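PDB 6WOP: 4-aminobutyrate transaminase from Acinetobacter baumannii, which catalyses the pyridoxal 5'-phosphate-dependent transfer of the amino group of 4-aminobutyrate to 2-oxoglutarate, as a class-III aminotransferase. Local coordinates for the interface of chains A and B and the interface of chains A and C. Residues are numbered along the deposited sequence; one frame, centred on the assembly and turned at random. Chains: chain A/B/C, 4-aminobutyrate transaminase.

Contact 1: the interface of chains A and B. Residues chain A 79, 87-88, 91; chain B 11-12, 16, 20, 22, 27.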
# COMPACT_ATOMS: atom_id res chain seq x y z
N TYR A 79 -4.50 26.40 18.68
CA TYR A 79 -5.90 26.77 18.48
C TYR A 79 -6.85 25.69 19.02
O TYR A 79 -7.92 26.01 19.55
CB TYR A 79 -6.13 27.01 17.01
CG TYR A 79 -7.59 27.30 16.63
CD1 TYR A 79 -8.12 28.59 16.72
CD2 TYR A 79 -8.40 26.29 16.14
CE1 TYR A 79 -9.44 28.86 16.37
CE2 TYR A 79 -9.76 26.53 15.76
CZ TYR A 79 -10.24 27.83 15.90
OH TYR A 79 -11.55 28.09 15.56
N TYR A 87 -8.44 33.94 13.89
CA TYR A 87 -8.56 32.72 13.07
C TYR A 87 -9.98 32.58 12.48
O TYR A 87 -10.17 32.40 11.33
CB TYR A 87 -8.27 31.52 13.95
CG TYR A 87 -8.31 30.12 13.34
CD1 TYR A 87 -9.46 29.63 12.76
CD2 TYR A 87 -7.21 29.26 13.41
CE1 TYR A 87 -9.52 28.36 12.23
CE2 TYR A 87 -7.26 27.99 12.88
CZ TYR A 87 -8.44 27.52 12.29
OH TYR A 87 -8.52 26.28 11.77
N VAL A 88 -10.95 32.75 13.33
CA VAL A 88 -12.33 32.71 12.87
C VAL A 88 -12.52 33.79 11.84
O VAL A 88 -13.19 33.59 10.85
CB VAL A 88 -13.29 32.89 14.07
CG1 VAL A 88 -14.78 33.00 13.61
CG2 VAL A 88 -13.07 31.73 15.11
N ALA A 91 -11.03 32.87 8.54
CA ALA A 91 -11.89 31.91 7.83
C ALA A 91 -13.07 32.63 7.17
O ALA A 91 -13.36 32.40 5.99
CB ALA A 91 -12.37 30.84 8.82
N ARG B 11 -20.00 32.24 15.36
CA ARG B 11 -19.15 32.53 14.21
C ARG B 11 -18.18 31.38 13.93
O ARG B 11 -18.00 30.99 12.77
CB ARG B 11 -18.37 33.83 14.47
CG ARG B 11 -19.29 35.04 14.38
CD ARG B 11 -18.50 36.31 14.83
NE ARG B 11 -17.31 36.52 13.96
CZ ARG B 11 -16.28 37.26 14.31
NH1 ARG B 11 -16.30 37.84 15.49
NH2 ARG B 11 -15.23 37.44 13.50
N LYS B 12 -17.57 30.81 14.97
CA LYS B 12 -16.64 29.69 14.77
C LYS B 12 -17.36 28.51 14.10
O LYS B 12 -16.85 27.95 13.11
CB LYS B 12 -16.02 29.26 16.10
CG LYS B 12 -15.08 27.99 16.02
CD LYS B 12 -14.61 27.53 17.44
CE LYS B 12 -15.82 27.07 18.24
NZ LYS B 12 -15.61 26.04 19.34
N THR B 16 -15.95 27.55 10.18
CA THR B 16 -14.88 26.57 10.23
C THR B 16 -15.48 25.18 10.42
O THR B 16 -16.57 25.03 10.96
CB THR B 16 -13.93 26.86 11.40
OG1 THR B 16 -14.64 26.58 12.63
CG2 THR B 16 -13.42 28.33 11.38
N VAL B 20 -11.97 20.24 13.50
CA VAL B 20 -10.99 20.79 14.43
C VAL B 20 -11.68 20.91 15.79
O VAL B 20 -12.50 21.80 16.00
CB VAL B 20 -10.39 22.13 13.95
CG1 VAL B 20 -9.27 22.54 14.90
CG2 VAL B 20 -9.82 21.99 12.51
N VAL B 22 -12.07 21.92 19.54
CA VAL B 22 -11.53 23.07 20.29
C VAL B 22 -11.91 22.87 21.74
O VAL B 22 -13.09 22.62 22.04
CB VAL B 22 -12.05 24.41 19.74
CG1 VAL B 22 -11.52 25.59 20.64
CG2 VAL B 22 -11.60 24.59 18.34
N TYR B 27 -11.85 32.69 24.48
CA TYR B 27 -10.87 33.01 23.44
C TYR B 27 -9.66 33.74 24.05
O TYR B 27 -9.82 34.58 24.93
CB TYR B 27 -11.52 33.87 22.33
CG TYR B 27 -12.47 32.98 21.46
CD1 TYR B 27 -13.69 32.52 21.95
CD2 TYR B 27 -12.10 32.63 20.16
CE1 TYR B 27 -14.50 31.67 21.17
CE2 TYR B 27 -12.92 31.80 19.35
CZ TYR B 27 -14.10 31.33 19.88
OH TYR B 27 -14.90 30.52 19.08
O HOH W 1 -12.69 25.91 14.41
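A:Tyr79 reaches across to the N-terminal segment of chain B. Its CG lies anti to the backbone N and beside the carbonyl carbon (chi1 176°), which points the ring from CB toward chain B. On one rim, CD2 meets CG1 of B:Val20 at 4.0 Å, the two side chains crossing at about a right angle. One atom further, CE2 touches CG2 of B:Val22 at 3.7 Å. On the opposite rim CE1 stays within chain A, lying 3.5 Å above the ring plane of A:Tyr87 and offset toward its rim, which backs the A:Tyr79 ring on one face. At the tip, the phenol OH packs against the aliphatic CG and CD of B:Lys12, whose chain bends at chi3 (65°). The same OH meets a water in its ring plane at 2.7 Å, and this water passes the link to OG1 of B:Thr16. That hydroxyl also donates to O of B:Lys12 at 2.7 Å, from above the carbonyl plane. These two partners of OG1 would favour the rotamer (chi1 70°) that turns the methyl CG2 to chain A. There CG2 sits at the ring edge of A:Tyr87 and 3.7 Å from CB of A:Ala91. Beside it, A:Val88 spreads CG1 toward B:Arg11 and CG2 toward CB of B:Lys12. The patch thus packs the end of B helix 6-15 and the following loop against A helix 85-97 and the loop carrying A:Tyr79, probably helping to hold one subunit's N-terminal segment on its neighbour.

Contact 2: the interface of chains A and C. Residues chain A 150, 152-153, 157, 169; chain C 194-195.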
# COMPACT_ATOMS: atom_id res chain seq x y z
N THR A 150 2.75 14.29 -6.22
CA THR A 150 3.68 15.03 -7.06
C THR A 150 4.12 14.18 -8.25
O THR A 150 4.52 13.02 -8.07
CB THR A 150 4.88 15.46 -6.18
OG1 THR A 150 4.39 16.47 -5.25
CG2 THR A 150 6.06 15.99 -7.03
N LYS A 152 6.63 14.17 -10.37
CA LYS A 152 8.01 14.27 -10.74
C LYS A 152 8.80 13.43 -9.76
O LYS A 152 8.83 13.71 -8.63
CB LYS A 152 8.43 15.74 -10.75
CG LYS A 152 9.84 16.00 -11.21
CD LYS A 152 10.08 17.44 -11.59
CE LYS A 152 11.56 17.79 -11.71
NZ LYS A 152 11.72 19.19 -12.16
N THR A 153 9.51 12.44 -10.24
CA THR A 153 10.16 11.55 -9.29
C THR A 153 11.51 12.11 -8.91
O THR A 153 11.97 11.90 -7.78
CB THR A 153 10.31 10.17 -9.92
OG1 THR A 153 11.03 10.30 -11.14
CG2 THR A 153 8.97 9.64 -10.28
N LYS A 157 11.24 12.28 -5.03
CA LYS A 157 10.86 11.04 -4.35
C LYS A 157 11.69 9.82 -4.71
O LYS A 157 11.50 8.79 -4.06
CB LYS A 157 9.36 10.73 -4.54
CG LYS A 157 8.95 10.53 -5.94
CD LYS A 157 7.38 10.47 -6.01
CE LYS A 157 6.82 10.42 -7.39
NZ LYS A 157 5.31 10.58 -7.49
N HIS A 169 -1.29 9.14 -11.94
CA HIS A 169 -1.06 10.38 -12.68
C HIS A 169 -1.64 10.36 -14.09
O HIS A 169 -1.30 9.48 -14.91
CB HIS A 169 0.43 10.65 -12.76
CG HIS A 169 1.03 10.92 -11.41
ND1 HIS A 169 1.54 9.91 -10.62
CD2 HIS A 169 1.17 12.07 -10.70
CE1 HIS A 169 1.98 10.43 -9.47
NE2 HIS A 169 1.76 11.74 -9.50
N GLU C 194 7.15 10.22 -13.28
CA GLU C 194 6.02 10.69 -12.48
C GLU C 194 5.66 9.80 -11.31
O GLU C 194 5.19 10.33 -10.29
CB GLU C 194 4.76 10.84 -13.36
CG GLU C 194 5.02 11.88 -14.52
CD GLU C 194 3.94 11.86 -15.60
OE1 GLU C 194 2.96 11.09 -15.49
OE2 GLU C 194 4.10 12.61 -16.57
N ASP C 195 5.75 8.47 -11.47
CA ASP C 195 5.19 7.50 -10.54
C ASP C 195 6.25 6.80 -9.70
O ASP C 195 6.07 6.59 -8.48
CB ASP C 195 4.38 6.43 -11.30
CG ASP C 195 3.08 6.96 -11.86
OD1 ASP C 195 2.19 7.32 -11.05
OD2 ASP C 195 2.95 7.05 -13.10
O HOH W 2 -0.06 6.64 -12.71
O HOH W 3 4.41 7.95 -6.92
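Direct hydrogen bonds join A:Lys157 to C:Glu194, the last residue of C helix 181-194, and A:His169 to C:Asp195 just beyond it. ND1 of A:His169 donates to the carboxylate OD1 of C:Asp195 at 2.7 Å, with 159° at the hydrogen. The acceptor lies in the imidazole plane, but the nitrogen approaches from above the carboxylate plane; ring and carboxylate are turned 62° apart, and the two side chains run antiparallel, one alongside the other. The amine NZ of A:Lys157 donates to the main-chain O of C:Glu194 at 2.8 Å, tilted from the carbonyl plane. Within chain A, NZ also donates to O of A:Thr150 at 2.6 Å, nearly along the C=O axis. A:Lys157 starts with CG between its backbone N and carbonyl carbon (chi1 61°) and runs extended beyond it, carrying NZ to both carbonyls. If protonated, the amine would probably polarise both.

Two waters add indirect links. One connects NZ of A:Lys157 to the main-chain O of C:Asp195; the other connects the backbone N of A:His169 to OD1 of C:Asp195, giving that oxygen a second partner.

This patch, which recurs with the chains exchanged in a two-fold interface, helps join two copies of the protein in the deposited tetramer, although the structure alone does not establish that assembly in solution.

Apolar packing is slight: CB of C:Glu194 lies 4.1 Å above one imidazole face, toward its rim. The methyl CG2 of A:Thr153 packs 3.8 Å from CA of C:Glu194.

Contact 3: the interface of chains A and B. Residues chain A 18-19, 158-159; chain B 288-291.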
# COMPACT_ATOMS: atom_id res chain seq x y z
N ARG A 18 23.59 17.19 2.89
CA ARG A 18 23.60 17.59 1.49
C ARG A 18 22.22 17.53 0.86
O ARG A 18 22.04 18.10 -0.23
CB ARG A 18 24.57 16.72 0.70
CG ARG A 18 23.99 15.39 0.35
CD ARG A 18 25.08 14.45 -0.20
NE ARG A 18 24.47 13.13 -0.23
CZ ARG A 18 24.26 12.42 -1.31
NH1 ARG A 18 24.68 12.87 -2.50
NH2 ARG A 18 23.67 11.22 -1.19
N GLY A 19 21.26 16.87 1.51
CA GLY A 19 19.96 16.64 0.88
C GLY A 19 19.15 17.91 0.72
O GLY A 19 18.34 18.01 -0.19
N ARG A 158 12.66 9.93 -5.66
CA ARG A 158 13.50 8.79 -6.05
C ARG A 158 14.29 8.17 -4.87
O ARG A 158 14.75 7.02 -4.97
CB ARG A 158 14.47 9.24 -7.14
CG ARG A 158 15.43 10.34 -6.67
CD ARG A 158 16.80 10.28 -7.31
NE ARG A 158 17.35 8.93 -7.28
CZ ARG A 158 18.63 8.62 -7.47
NH1 ARG A 158 19.52 9.58 -7.70
NH2 ARG A 158 19.04 7.34 -7.45
N ASP A 159 14.56 8.92 -3.81
CA ASP A 159 15.37 8.38 -2.73
C ASP A 159 14.54 7.57 -1.73
O ASP A 159 15.13 7.00 -0.81
CB ASP A 159 16.05 9.52 -1.93
CG ASP A 159 17.18 10.19 -2.66
OD1 ASP A 159 17.82 9.53 -3.48
OD2 ASP A 159 17.39 11.40 -2.42
N ASP B 288 23.19 12.37 5.57
CA ASP B 288 23.71 12.68 4.25
C ASP B 288 23.19 11.71 3.18
O ASP B 288 23.58 11.83 2.02
CB ASP B 288 25.24 12.67 4.27
CG ASP B 288 25.80 14.05 4.60
OD1 ASP B 288 25.09 15.07 4.38
OD2 ASP B 288 26.94 14.10 5.08
N ALA B 289 22.33 10.77 3.55
CA ALA B 289 21.94 9.75 2.59
C ALA B 289 21.12 10.34 1.45
O ALA B 289 21.45 10.07 0.28
CB ALA B 289 21.22 8.60 3.30
N PRO B 290 20.06 11.13 1.68
CA PRO B 290 19.32 11.70 0.56
C PRO B 290 20.19 12.58 -0.32
O PRO B 290 21.11 13.28 0.16
CB PRO B 290 18.22 12.53 1.25
CG PRO B 290 18.00 11.85 2.54
CD PRO B 290 19.39 11.43 2.96
N ASN B 291 19.88 12.57 -1.62
CA ASN B 291 20.59 13.38 -2.60
C ASN B 291 20.09 14.83 -2.58
O ASN B 291 18.97 15.10 -2.15
CB ASN B 291 20.44 12.74 -3.97
CG ASN B 291 21.19 11.42 -4.05
OD1 ASN B 291 22.43 11.41 -3.95
ND2 ASN B 291 20.46 10.29 -4.10
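This polar patch is part of a two-fold symmetric interface between copies of the protein; in it A:Arg18, A:Gly19 and A:Asp159 meet the B segment 288-291, and its hydrogen bonds help join chains A and B within the deposited tetramer. A:Arg18 contributes through both main chain and side chain. Its backbone N donates to the carboxylate OD1 of B:Asp288 at 3.0 Å. Its side chain, extended from CG to NE, brings NE to the main-chain O of B:Asp288 at 2.7 Å. That bond is nearly straight, 170° at the hydrogen, and lies in both the guanidinium and carbonyl planes. NH1 and NH2 make weaker, bent bonds to the amide OD1 of B:Asn291, NH2 another to O of B:Ala289. The guanidinium and amide planes stand 84° apart, while the arginine and asparagine side chains run parallel, one beside the other.

A:Asp159 grips B:Asn291 with both carboxylate oxygens, holding it by main chain and side chain together. OD2 accepts the backbone N from above the carboxylate plane at 2.9 Å. ND2 of B:Asn291 reaches OD1 of A:Asp159 on its syn side at 2.8 Å, 23° out of the carboxylate plane.

Contacts 1 and 3 belong to the same A–B interface, yet the centres of their C-alpha atoms lie about 39 Å apart, showing how broadly these two subunits are joined. Contact 2 faces a different partner, chain C, about 35 Å from contact 1 but about 17 Å from contact 3 by the same measure. No residue is shared, but A:Lys157 of contact 2 directly precedes A:Arg158 and A:Asp159 of contact 3. One stretch of chain A therefore serves two neighbours, so its conformation could couple the A–B and A–C interfaces within the deposited tetramer.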